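Local structure of transcriptional regulator (Rhodococcus sp., 2O0Y) at the interface of chains A and B. The protein probably binds DNA through an N-terminal helix-turn-helix domain and regulates transcription as a member of the IclR family. Coordinates in Å, arbitrary orientation; residue numbers count along the deposited sequence, not the author numbering. Chains: chain A/B, Transcriptional regulator.

Contact 1: the interface of chains A and B. Residues chain A 23, 26-27, 30; chain B 65, 67, 81, 84.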
ATOM      1  N   THR A  23     -18.633 -15.537   0.912  1.00 33.69           N
ATOM      2  CA  THR A  23     -18.145 -15.621  -0.466  1.00 33.95           C
ATOM      3  C   THR A  23     -18.726 -14.482  -1.314  1.00 33.92           C
ATOM      4  O   THR A  23     -18.025 -13.822  -2.075  1.00 32.32           O
ATOM      5  CB  THR A  23     -18.525 -16.992  -0.994  1.00 34.27           C
ATOM      6  OG1 THR A  23     -17.654 -17.936  -0.377  1.00 31.01           O
ATOM      7  CG2 THR A  23     -18.453 -17.077  -2.540  1.00 36.07           C
ATOM      8  N   ILE A  26     -17.512 -10.862  -0.414  1.00 32.43           N
ATOM      9  CA  ILE A  26     -16.163 -10.687  -0.978  1.00 31.49           C
ATOM     10  C   ILE A  26     -16.242 -10.564  -2.509  1.00 31.14           C
ATOM     11  O   ILE A  26     -15.646  -9.675  -3.070  1.00 30.91           O
ATOM     12  CB  ILE A  26     -15.237 -11.813  -0.564  1.00 31.65           C
ATOM     13  CG1 ILE A  26     -15.081 -11.791   0.945  1.00 32.89           C
ATOM     14  CG2 ILE A  26     -13.842 -11.611  -1.170  1.00 29.28           C
ATOM     15  CD1 ILE A  26     -14.607 -13.086   1.496  1.00 40.44           C
ATOM     16  N   ASP A  27     -17.005 -11.449  -3.168  1.00 31.71           N
ATOM     17  CA  ASP A  27     -17.289 -11.319  -4.595  1.00 32.04           C
ATOM     18  C   ASP A  27     -17.757  -9.921  -4.945  1.00 32.20           C
ATOM     19  O   ASP A  27     -17.232  -9.305  -5.871  1.00 33.42           O
ATOM     20  CB  ASP A  27     -18.329 -12.346  -5.046  1.00 31.57           C
ATOM     21  CG  ASP A  27     -17.779 -13.765  -5.067  1.00 32.05           C
ATOM     22  OD1 ASP A  27     -16.569 -13.969  -4.829  1.00 30.99           O
ATOM     23  OD2 ASP A  27     -18.578 -14.678  -5.286  1.00 30.72           O
ATOM     24  N   GLU A  30     -14.956  -7.300  -4.606  1.00 30.66           N
ATOM     25  CA  GLU A  30     -13.920  -7.447  -5.623  1.00 29.84           C
ATOM     26  C   GLU A  30     -14.293  -6.732  -6.912  1.00 30.82           C
ATOM     27  O   GLU A  30     -13.448  -6.531  -7.775  1.00 32.23           O
ATOM     28  CB  GLU A  30     -13.597  -8.929  -5.882  1.00 29.72           C
ATOM     29  CG  GLU A  30     -12.779  -9.582  -4.752  1.00 26.79           C
ATOM     30  CD  GLU A  30     -12.532 -11.031  -5.026  1.00 29.40           C
ATOM     31  OE1 GLU A  30     -13.054 -11.521  -6.038  1.00 27.05           O
ATOM     32  OE2 GLU A  30     -11.848 -11.706  -4.236  1.00 26.36           O
TER
ATOM     33  N   ARG B  65      -9.965 -17.408   1.521  1.00 26.27           N
ATOM     34  CA  ARG B  65     -10.093 -16.329   0.566  1.00 27.67           C
ATOM     35  C   ARG B  65      -8.992 -15.243   0.696  1.00 27.66           C
ATOM     36  O   ARG B  65      -9.060 -14.221   0.014  1.00 27.18           O
ATOM     37  CB  ARG B  65     -11.456 -15.665   0.756  1.00 27.93           C
ATOM     38  CG  ARG B  65     -11.925 -14.912  -0.451  1.00 32.27           C
ATOM     39  CD  ARG B  65     -12.367 -15.888  -1.636  1.00 34.24           C
ATOM     40  NE  ARG B  65     -12.680 -15.018  -2.755  1.00 32.74           N
ATOM     41  CZ  ARG B  65     -13.899 -14.677  -3.135  1.00 34.47           C
ATOM     42  NH1 ARG B  65     -14.984 -15.181  -2.514  1.00 33.85           N
ATOM     43  NH2 ARG B  65     -14.033 -13.847  -4.156  1.00 32.20           N
ATOM     44  N   VAL B  67      -8.483 -13.143   3.055  1.00 23.95           N
ATOM     45  CA  VAL B  67      -8.970 -11.958   3.816  1.00 22.63           C
ATOM     46  C   VAL B  67      -8.209 -11.959   5.109  1.00 24.22           C
ATOM     47  O   VAL B  67      -7.940 -10.905   5.646  1.00 23.72           O
ATOM     48  CB  VAL B  67     -10.550 -12.041   4.020  1.00 25.61           C
ATOM     49  CG1 VAL B  67     -11.105 -11.262   5.268  1.00 22.66           C
ATOM     50  CG2 VAL B  67     -11.306 -11.658   2.728  1.00 23.51           C
ATOM     51  N   GLU B  81      -5.521 -10.557   0.346  1.00 15.91           N
ATOM     52  CA  GLU B  81      -6.716 -10.102  -0.382  1.00 17.38           C
ATOM     53  C   GLU B  81      -6.935  -8.641  -0.224  1.00 17.37           C
ATOM     54  O   GLU B  81      -7.329  -7.931  -1.145  1.00 16.09           O
ATOM     55  CB  GLU B  81      -7.955 -10.864   0.099  1.00 16.37           C
ATOM     56  CG  GLU B  81      -9.333 -10.345  -0.414  1.00 17.17           C
ATOM     57  CD  GLU B  81      -9.744 -10.824  -1.777  1.00 22.99           C
ATOM     58  OE1 GLU B  81      -8.906 -11.400  -2.472  1.00 19.38           O
ATOM     59  OE2 GLU B  81     -10.917 -10.564  -2.197  1.00 19.31           O
ATOM     60  N   ARG B  84      -5.701  -5.815  -2.517  1.00 14.89           N
ATOM     61  CA  ARG B  84      -6.185  -5.568  -3.880  1.00 16.89           C
ATOM     62  C   ARG B  84      -6.949  -4.282  -3.996  1.00 17.37           C
ATOM     63  O   ARG B  84      -7.232  -3.845  -5.129  1.00 17.45           O
ATOM     64  CB  ARG B  84      -7.020  -6.740  -4.402  1.00 17.83           C
ATOM     65  CG  ARG B  84      -8.398  -6.834  -3.808  1.00 18.97           C
ATOM     66  CD  ARG B  84      -8.922  -8.292  -4.036  1.00 21.60           C
ATOM     67  NE  ARG B  84      -9.323  -8.466  -5.433  1.00 23.93           N
ATOM     68  CZ  ARG B  84      -9.378  -9.629  -6.088  1.00 23.68           C
ATOM     69  NH1 ARG B  84      -9.017 -10.749  -5.520  1.00 18.73           N
ATOM     70  NH2 ARG B  84      -9.765  -9.643  -7.347  1.00 21.00           N
TER
HETATM   71  O   HOH W   1     -10.785  -6.343  -7.249  1.00 28.83           O
HETATM   72  O   HOH W   2     -10.002 -14.094  -3.179  1.00 43.03           O

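Contact 2: the interface of chains A and B. Residues chain A 32-34, 37, 78; chain B 88, 92.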
ATOM      1  N   PHE A  32     -14.973  -3.619  -6.958  1.00 30.29           N
ATOM      2  CA  PHE A  32     -14.454  -2.289  -6.828  1.00 31.05           C
ATOM      3  C   PHE A  32     -12.976  -2.386  -7.052  1.00 32.44           C
ATOM      4  O   PHE A  32     -12.289  -3.148  -6.380  1.00 32.60           O
ATOM      5  CB  PHE A  32     -14.726  -1.736  -5.440  1.00 30.81           C
ATOM      6  CG  PHE A  32     -16.164  -1.518  -5.157  1.00 29.28           C
ATOM      7  CD1 PHE A  32     -16.942  -2.516  -4.590  1.00 30.75           C
ATOM      8  CD2 PHE A  32     -16.736  -0.277  -5.406  1.00 30.38           C
ATOM      9  CE1 PHE A  32     -18.313  -2.302  -4.334  1.00 29.84           C
ATOM     10  CE2 PHE A  32     -18.068  -0.030  -5.176  1.00 28.15           C
ATOM     11  CZ  PHE A  32     -18.881  -1.042  -4.626  1.00 30.49           C
ATOM     12  N   ASP A  33     -12.474  -1.636  -8.024  1.00 34.16           N
ATOM     13  CA  ASP A  33     -11.039  -1.621  -8.276  1.00 35.17           C
ATOM     14  C   ASP A  33     -10.723  -0.271  -8.889  1.00 35.21           C
ATOM     15  O   ASP A  33     -11.634   0.527  -9.046  1.00 34.78           O
ATOM     16  CB  ASP A  33     -10.630  -2.774  -9.209  1.00 35.53           C
ATOM     17  CG  ASP A  33     -11.364  -2.775 -10.515  1.00 35.81           C
ATOM     18  OD1 ASP A  33     -11.726  -1.700 -11.066  1.00 36.95           O
ATOM     19  OD2 ASP A  33     -11.566  -3.904 -11.024  1.00 36.55           O
ATOM     20  N   ALA A  34      -9.453  -0.011  -9.234  1.00 35.78           N
ATOM     21  CA  ALA A  34      -9.042   1.316  -9.766  1.00 35.22           C
ATOM     22  C   ALA A  34      -9.859   1.796 -10.959  1.00 35.66           C
ATOM     23  O   ALA A  34     -10.186   2.979 -11.058  1.00 35.88           O
ATOM     24  CB  ALA A  34      -7.550   1.324 -10.122  1.00 36.48           C
ATOM     25  N   PRO A  37     -14.108   2.618  -9.645  1.00 34.44           N
ATOM     26  CA  PRO A  37     -14.130   3.101  -8.295  1.00 34.52           C
ATOM     27  C   PRO A  37     -15.520   3.221  -7.642  1.00 34.00           C
ATOM     28  O   PRO A  37     -15.635   3.282  -6.412  1.00 34.24           O
ATOM     29  CB  PRO A  37     -13.377   4.430  -8.392  1.00 33.81           C
ATOM     30  CG  PRO A  37     -13.513   4.881  -9.792  1.00 34.53           C
ATOM     31  CD  PRO A  37     -13.843   3.684 -10.632  1.00 35.38           C
ATOM     32  N   LEU A  78     -16.296   2.172  -1.775  1.00 31.73           N
ATOM     33  CA  LEU A  78     -15.810   1.555  -0.520  1.00 30.42           C
ATOM     34  C   LEU A  78     -15.993   2.562   0.601  1.00 29.26           C
ATOM     35  O   LEU A  78     -15.712   3.758   0.381  1.00 30.50           O
ATOM     36  CB  LEU A  78     -14.305   1.210  -0.629  1.00 30.54           C
ATOM     37  CG  LEU A  78     -13.938   0.079  -1.664  1.00 30.47           C
ATOM     38  CD1 LEU A  78     -12.458  -0.341  -1.446  1.00 31.59           C
ATOM     39  CD2 LEU A  78     -14.868  -1.130  -1.482  1.00 28.78           C
TER
ATOM     40  N   LEU B  88      -6.796   1.450  -5.617  1.00 24.09           N
ATOM     41  CA  LEU B  88      -8.055   2.203  -5.637  1.00 24.58           C
ATOM     42  C   LEU B  88      -8.117   3.231  -4.449  1.00 25.68           C
ATOM     43  O   LEU B  88      -8.447   4.402  -4.641  1.00 25.43           O
ATOM     44  CB  LEU B  88      -9.237   1.210  -5.542  1.00 23.48           C
ATOM     45  CG  LEU B  88     -10.596   1.808  -5.177  1.00 24.09           C
ATOM     46  CD1 LEU B  88     -11.093   2.857  -6.258  1.00 23.00           C
ATOM     47  CD2 LEU B  88     -11.633   0.757  -4.968  1.00 22.95           C
ATOM     48  N   THR B  92      -8.284   7.462  -4.945  1.00 31.50           N
ATOM     49  CA  THR B  92      -9.520   8.169  -4.632  1.00 29.23           C
ATOM     50  C   THR B  92      -9.457   8.864  -3.290  1.00 28.14           C
ATOM     51  O   THR B  92     -10.408   9.455  -2.913  1.00 25.94           O
ATOM     52  CB  THR B  92     -10.751   7.237  -4.627  1.00 30.17           C
ATOM     53  OG1 THR B  92     -10.573   6.179  -3.676  1.00 26.20           O
ATOM     54  CG2 THR B  92     -10.997   6.638  -6.038  1.00 30.47           C
TER

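Contact 3: the interface of chains A and B. Residues chain A 89, 93, 125-127, 143; chain B 80, 83.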
ATOM      1  N   ALA A  89      -3.947  -3.452   6.263  1.00 14.26           N
ATOM      2  CA  ALA A  89      -3.348  -4.597   5.564  1.00 15.71           C
ATOM      3  C   ALA A  89      -2.108  -4.073   4.791  1.00 16.26           C
ATOM      4  O   ALA A  89      -1.107  -4.758   4.681  1.00 17.90           O
ATOM      5  CB  ALA A  89      -4.362  -5.161   4.575  1.00 16.01           C
ATOM      6  N   TRP A  93       1.609  -5.747   5.327  1.00 20.37           N
ATOM      7  CA  TRP A  93       2.309  -6.463   4.263  1.00 21.13           C
ATOM      8  C   TRP A  93       3.494  -5.681   3.689  1.00 23.22           C
ATOM      9  O   TRP A  93       4.328  -6.246   2.983  1.00 24.87           O
ATOM     10  CB  TRP A  93       1.308  -6.831   3.165  1.00 19.68           C
ATOM     11  CG  TRP A  93       0.432  -7.948   3.686  1.00 19.01           C
ATOM     12  CD1 TRP A  93      -0.827  -7.840   4.187  1.00 16.95           C
ATOM     13  CD2 TRP A  93       0.828  -9.303   3.843  1.00 18.13           C
ATOM     14  NE1 TRP A  93      -1.261  -9.076   4.671  1.00 15.51           N
ATOM     15  CE2 TRP A  93      -0.249  -9.992   4.447  1.00 18.37           C
ATOM     16  CE3 TRP A  93       2.022 -10.003   3.555  1.00 23.49           C
ATOM     17  CZ2 TRP A  93      -0.185 -11.370   4.734  1.00 20.70           C
ATOM     18  CZ3 TRP A  93       2.083 -11.377   3.836  1.00 25.19           C
ATOM     19  CH2 TRP A  93       0.971 -12.051   4.393  1.00 23.21           C
ATOM     20  N   VAL A 125       0.393 -14.888  -4.669  1.00 23.65           N
ATOM     21  CA  VAL A 125      -0.175 -13.525  -4.618  1.00 25.48           C
ATOM     22  C   VAL A 125       0.931 -12.535  -4.407  1.00 24.85           C
ATOM     23  O   VAL A 125       1.859 -12.797  -3.668  1.00 24.94           O
ATOM     24  CB  VAL A 125      -1.294 -13.397  -3.530  1.00 27.32           C
ATOM     25  CG1 VAL A 125      -0.824 -13.960  -2.233  1.00 33.40           C
ATOM     26  CG2 VAL A 125      -1.842 -11.942  -3.431  1.00 25.56           C
ATOM     27  N   VAL A 126       0.846 -11.414  -5.106  1.00 24.17           N
ATOM     28  CA  VAL A 126       1.857 -10.406  -5.033  1.00 23.60           C
ATOM     29  C   VAL A 126       1.488  -9.536  -3.854  1.00 23.12           C
ATOM     30  O   VAL A 126       0.358  -9.110  -3.740  1.00 23.05           O
ATOM     31  CB  VAL A 126       1.829  -9.472  -6.288  1.00 24.72           C
ATOM     32  CG1 VAL A 126       2.911  -8.400  -6.097  1.00 22.74           C
ATOM     33  CG2 VAL A 126       2.201 -10.314  -7.491  1.00 24.92           C
ATOM     34  N   VAL A 127       2.445  -9.317  -2.958  1.00 22.91           N
ATOM     35  CA  VAL A 127       2.183  -8.504  -1.740  1.00 22.94           C
ATOM     36  C   VAL A 127       3.054  -7.259  -1.716  1.00 25.02           C
ATOM     37  O   VAL A 127       2.828  -6.388  -0.891  1.00 23.51           O
ATOM     38  CB  VAL A 127       2.424  -9.309  -0.417  1.00 23.24           C
ATOM     39  CG1 VAL A 127       1.481 -10.536  -0.342  1.00 20.18           C
ATOM     40  CG2 VAL A 127       3.852  -9.814  -0.352  1.00 27.82           C
ATOM     41  N   GLY A 143      -2.370  -8.397  -4.524  1.00 22.32           N
ATOM     42  CA  GLY A 143      -3.475  -8.937  -3.658  1.00 20.53           C
ATOM     43  C   GLY A 143      -4.411  -9.896  -4.368  1.00 24.13           C
ATOM     44  O   GLY A 143      -5.307 -10.441  -3.767  1.00 23.99           O
TER
ATOM     45  N   PRO B  80      -3.585 -11.032   2.248  1.00 15.30           N
ATOM     46  CA  PRO B  80      -3.197 -10.314   1.019  1.00 15.52           C
ATOM     47  C   PRO B  80      -4.363  -9.890   0.170  1.00 16.68           C
ATOM     48  O   PRO B  80      -4.259  -8.935  -0.605  1.00 15.82           O
ATOM     49  CB  PRO B  80      -2.382 -11.381   0.246  1.00 17.08           C
ATOM     50  CG  PRO B  80      -1.927 -12.360   1.293  1.00 18.53           C
ATOM     51  CD  PRO B  80      -3.005 -12.396   2.355  1.00 15.43           C
ATOM     52  N   LEU B  83      -5.111  -6.224   0.052  1.00 16.54           N
ATOM     53  CA  LEU B  83      -4.162  -5.373  -0.693  1.00 15.76           C
ATOM     54  C   LEU B  83      -4.703  -5.066  -2.073  1.00 14.98           C
ATOM     55  O   LEU B  83      -4.217  -4.164  -2.756  1.00 15.08           O
ATOM     56  CB  LEU B  83      -2.807  -6.102  -0.835  1.00 15.68           C
ATOM     57  CG  LEU B  83      -2.043  -6.415   0.457  1.00 16.22           C
ATOM     58  CD1 LEU B  83      -0.730  -7.143   0.101  1.00 21.52           C
ATOM     59  CD2 LEU B  83      -1.709  -5.048   1.225  1.00 19.30           C
TER

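Contact 4: the interface of chains A and B. Residues chain A 84-85, 88; chain B 32-34, 37, 78.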
ATOM      1  N   ARG A  84     -10.162   1.605   6.033  1.00 16.73           N
ATOM      2  CA  ARG A  84      -9.315   1.442   7.244  1.00 17.52           C
ATOM      3  C   ARG A  84      -8.626   0.067   7.208  1.00 16.01           C
ATOM      4  O   ARG A  84      -7.465  -0.058   7.553  1.00 17.23           O
ATOM      5  CB  ARG A  84     -10.230   1.497   8.474  1.00 16.63           C
ATOM      6  CG  ARG A  84      -9.462   1.534   9.771  1.00 25.39           C
ATOM      7  CD  ARG A  84     -10.413   1.756  11.011  1.00 25.73           C
ATOM      8  NE  ARG A  84     -11.150   0.571  11.442  1.00 27.07           N
ATOM      9  CZ  ARG A  84     -10.615  -0.593  11.824  1.00 32.55           C
ATOM     10  NH1 ARG A  84      -9.293  -0.778  11.823  1.00 27.05           N
ATOM     11  NH2 ARG A  84     -11.421  -1.593  12.232  1.00 33.65           N
ATOM     12  N   TRP A  85      -9.379  -0.977   6.865  1.00 16.95           N
ATOM     13  CA  TRP A  85      -8.814  -2.356   6.836  1.00 15.72           C
ATOM     14  C   TRP A  85      -7.792  -2.413   5.708  1.00 15.59           C
ATOM     15  O   TRP A  85      -6.833  -3.150   5.805  1.00 16.68           O
ATOM     16  CB  TRP A  85      -9.920  -3.374   6.521  1.00 16.48           C
ATOM     17  CG  TRP A  85     -11.064  -3.395   7.587  1.00 15.42           C
ATOM     18  CD1 TRP A  85     -10.960  -3.087   8.862  1.00 21.73           C
ATOM     19  CD2 TRP A  85     -12.410  -3.759   7.354  1.00 15.46           C
ATOM     20  NE1 TRP A  85     -12.206  -3.172   9.493  1.00 22.98           N
ATOM     21  CE2 TRP A  85     -13.107  -3.601   8.571  1.00 21.03           C
ATOM     22  CE3 TRP A  85     -13.095  -4.206   6.240  1.00 20.54           C
ATOM     23  CZ2 TRP A  85     -14.456  -3.859   8.700  1.00 20.51           C
ATOM     24  CZ3 TRP A  85     -14.446  -4.463   6.365  1.00 25.68           C
ATOM     25  CH2 TRP A  85     -15.096  -4.329   7.604  1.00 22.32           C
ATOM     26  N   LEU A  88      -4.629  -0.756   6.947  1.00 14.66           N
ATOM     27  CA  LEU A  88      -3.981  -1.616   7.909  1.00 14.36           C
ATOM     28  C   LEU A  88      -3.271  -2.794   7.220  1.00 15.46           C
ATOM     29  O   LEU A  88      -2.167  -3.137   7.587  1.00 16.55           O
ATOM     30  CB  LEU A  88      -5.001  -2.176   8.886  1.00 15.36           C
ATOM     31  CG  LEU A  88      -4.418  -3.089   9.967  1.00 16.89           C
ATOM     32  CD1 LEU A  88      -3.284  -2.358  10.715  1.00 23.00           C
ATOM     33  CD2 LEU A  88      -5.616  -3.452  10.882  1.00 17.33           C
TER
ATOM     34  N   PHE B  32      -9.508  -5.923  14.121  1.00 26.86           N
ATOM     35  CA  PHE B  32      -8.163  -5.571  13.642  1.00 25.92           C
ATOM     36  C   PHE B  32      -8.024  -4.082  13.523  1.00 26.56           C
ATOM     37  O   PHE B  32      -8.814  -3.412  12.789  1.00 25.98           O
ATOM     38  CB  PHE B  32      -7.873  -6.235  12.265  1.00 27.14           C
ATOM     39  CG  PHE B  32      -7.878  -7.765  12.337  1.00 25.93           C
ATOM     40  CD1 PHE B  32      -9.075  -8.443  12.367  1.00 24.37           C
ATOM     41  CD2 PHE B  32      -6.675  -8.497  12.433  1.00 25.04           C
ATOM     42  CE1 PHE B  32      -9.126  -9.844  12.479  1.00 27.52           C
ATOM     43  CE2 PHE B  32      -6.689  -9.902  12.540  1.00 20.04           C
ATOM     44  CZ  PHE B  32      -7.874 -10.602  12.569  1.00 25.14           C
ATOM     45  N   ASP B  33      -7.006  -3.528  14.184  1.00 26.81           N
ATOM     46  CA  ASP B  33      -6.785  -2.112  14.029  1.00 26.76           C
ATOM     47  C   ASP B  33      -5.329  -1.805  14.231  1.00 26.33           C
ATOM     48  O   ASP B  33      -4.546  -2.707  14.469  1.00 24.91           O
ATOM     49  CB  ASP B  33      -7.688  -1.298  14.978  1.00 28.13           C
ATOM     50  CG  ASP B  33      -7.598  -1.748  16.427  1.00 30.28           C
ATOM     51  OD1 ASP B  33      -6.514  -2.190  16.846  1.00 31.94           O
ATOM     52  OD2 ASP B  33      -8.615  -1.625  17.152  1.00 30.64           O
ATOM     53  N   ALA B  34      -4.979  -0.526  14.215  1.00 26.25           N
ATOM     54  CA  ALA B  34      -3.576  -0.167  14.195  1.00 26.37           C
ATOM     55  C   ALA B  34      -2.863  -0.678  15.440  1.00 26.59           C
ATOM     56  O   ALA B  34      -1.727  -1.115  15.354  1.00 27.42           O
ATOM     57  CB  ALA B  34      -3.409   1.334  14.011  1.00 27.72           C
ATOM     58  N   PRO B  37      -2.881  -5.202  15.229  1.00 26.58           N
ATOM     59  CA  PRO B  37      -2.801  -5.614  13.816  1.00 25.80           C
ATOM     60  C   PRO B  37      -2.976  -7.139  13.611  1.00 26.32           C
ATOM     61  O   PRO B  37      -3.333  -7.573  12.483  1.00 26.39           O
ATOM     62  CB  PRO B  37      -1.404  -5.136  13.384  1.00 25.84           C
ATOM     63  CG  PRO B  37      -0.614  -5.115  14.670  1.00 28.39           C
ATOM     64  CD  PRO B  37      -1.588  -4.696  15.735  1.00 27.04           C
ATOM     65  N   LEU B  78      -4.637  -9.422   8.803  1.00 22.78           N
ATOM     66  CA  LEU B  78      -5.449  -9.209   7.597  1.00 20.31           C
ATOM     67  C   LEU B  78      -4.589  -9.819   6.508  1.00 20.52           C
ATOM     68  O   LEU B  78      -3.351  -9.713   6.566  1.00 21.89           O
ATOM     69  CB  LEU B  78      -5.655  -7.701   7.345  1.00 21.09           C
ATOM     70  CG  LEU B  78      -6.557  -6.968   8.374  1.00 21.77           C
ATOM     71  CD1 LEU B  78      -6.867  -5.547   7.870  1.00 22.33           C
ATOM     72  CD2 LEU B  78      -7.903  -7.712   8.497  1.00 20.91           C
TER

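Contact 1: the interface of chains A and B
Between the two copies of this IclR-family regulator lies a charged, mostly polar patch, in which helix 20-29 of chain A and the residue after it meet a loop and the 3-10 helix 80-85 of chain B; it is likely to tie the N-terminal regions together in the dimer. B:Arg65 reaches across with CG anti to its backbone N (chi1 -158°) and a bend at chi2. B:Arg65 NH2 forms a salt bridge with A:Asp27, 2.6 Å from the carboxylate oxygen OD1, which it meets nearly along the C-O axis and close to the guanidinium plane. It makes a weaker salt bridge to A:Glu30, whose OE1 and OE2 each lie 3.1 Å from B:Arg65 NH2, the two flat groups standing almost perpendicular. Over the centre of one guanidinium face sits A:Ile26 CG2, and A:Ile26 CD1 continues the apolar contact to B:Val67 CG2 at 3.8 Å. B:Arg84 stacks its guanidinium on the A:Glu30 carboxylate, the planes 16° apart, with NH1 3.3 Å from OE2. B:Arg84 NH1 also bonds B:Glu81 OE1 at 3.1 Å within chain B. A water 2.9 Å from B:Arg65 NE links it to both glutamates. The carboxylates of A:Glu30 and B:Glu81 are modelled too close for two acceptors, a doubtful detail. The charge network would tie the DNA-binding regions together.

Contact 2: the interface of chains A and B
The chain A backbone is extended at A:Asp33 (phi -153°, psi -179°) and turns to helical values at A:Ala34, while B:Leu88, facing it, lies in helix 86-92 with helical torsions of its own. B:Leu88 is the knob of this apolar contact. With CG anti to the backbone N (chi1 164°), its two methyls fork toward different walls. B:Leu88 CD1 presses on the ring of A:Pro37, 3.5 Å from CB, which is tight for two carbons. B:Leu88 CD2 goes the other way, to A:Leu78 CD1 at 3.8 Å, the two leucine side chains crossing obliquely. B:Leu88 CD2 also lies 4.0 Å from A:Phe32 CB, so it meets the root of that side chain and not its ring. Further back, B:Leu88 CB rests against the peptide joining A:Asp33 and A:Ala34, 3.9 Å from A:Ala34 N. One turn on, B:Thr92 adds its methyl CG2, 4.0 Å from A:Pro37 CB. The B:Thr92 hydroxyl OG1 is turned back to B:Leu88 O at 2.9 Å, approaching from above the carbonyl plane, which fixes the methyl toward the proline. Replacing B:Leu88 by alanine would probably open a gap between A:Pro37 and A:Leu78 and deprive both of their methyl partners. The site probably seats helix 86-92 of chain B against the N-terminal, DNA-binding region of chain A.

Contact 3: the interface of chains A and B
In this IclR-family dimer, B:Pro80 and B:Leu83, at the start and middle of the 3-10 helix 80-85, meet helix 80-93 and strand 123-130 of chain A. The strand belongs to the C-terminal domain typical of the family. Contacts with the tryptophan side chain come first. B:Pro80 lies over one face of the A:Trp93 indole, displaced toward the rim, with CD 3.8 Å from CZ2 on the six-membered ring. B:Leu83 approaches the same side chain at about a right angle, its CD1 touching the root beside the ring, 3.7 Å from A:Trp93 CB.

Aliphatic packing makes up a second group. From the strand, A:Val125 crosses B:Pro80 and puts CG2 3.8 Å from CB. A:Val127 runs alongside the proline, pointing the same way, with CG1 4.0 Å from B:Pro80 CB. B:Leu83 CD1 also touches A:Val127 CA at 3.7 Å; the extended leucine (chi1 -63°, chi2 180°) delivers this methyl between strand and tryptophan.

Contacts with backbone form the third kind. The other B:Leu83 methyl, CD2, rests on the carbonyl of A:Ala89, 3.5 Å from O. The backbone of A:Gly143 meets the leucine side chain, CA lying 4.1 Å from B:Leu83 CB, and faces the carbonyl of B:Pro80, where the lack of a side chain is likely to permit the close approach.

Contact 4: the interface of chains A and B
The carbonyl oxygen of B:Phe32 is gripped by both terminal nitrogens of A:Arg84, which carries the contact from helix 80-93 of chain A to the loop of chain B. A:Arg84 NH1 lies 2.8 Å from B:Phe32 O, in the carbonyl plane and on a lone pair, with an angle of 160° at the hydrogen. A:Arg84 NH2 gives a longer bond to B:Phe32 O at 3.2 Å, tilted from that plane. The oxygen is nevertheless in the guanidinium plane for both, as an end-on fork requires. A bend at chi3 (78°) turns one A:Arg84 guanidinium face to the edge of the A:Trp85 indole, whose CD1 lies 3.6 Å above it near the rim. This neighbour would help restrict the turning of the arginine. A lysine in place of A:Arg84 is likely to lose the paired grip, leaving B:Phe32 O with at most a less firmly directed donor. Beside the polar fork, A:Leu88 sends CD2 against the backbone of B:Asp33, 3.6 Å from CA, and toward B:Phe32 CB at 3.8 Å. B:Leu78 crosses A:Leu88 at about a right angle, with CD1 3.9 Å from A:Leu88 CD2 and also 3.9 Å from A:Trp85 CA. The fork and leucines would together hold helix 80-93 of chain A against the N-terminal region of chain B.

Contacts 2 and 4 use equivalent surfaces with the chains exchanged: residues 32, 33, 34, 37 and 78 of one copy receive B:Leu88 in contact 2 and A:Leu88 in contact 4. Their C-alpha centres are about 19 Å apart. The match is imperfect, since A:Arg84 grips a carbonyl in contact 4 whereas B:Arg84 serves contact 1 instead, in keeping with a dimer that is not an exact two-fold. Contacts 1 and 3 lie about 12 Å apart and share the chain B 3-10 helix 80-85. Contacts 3 and 4 share chain A helix 80-93, which would couple the N-terminal region of one chain to the C-terminal domain of the other.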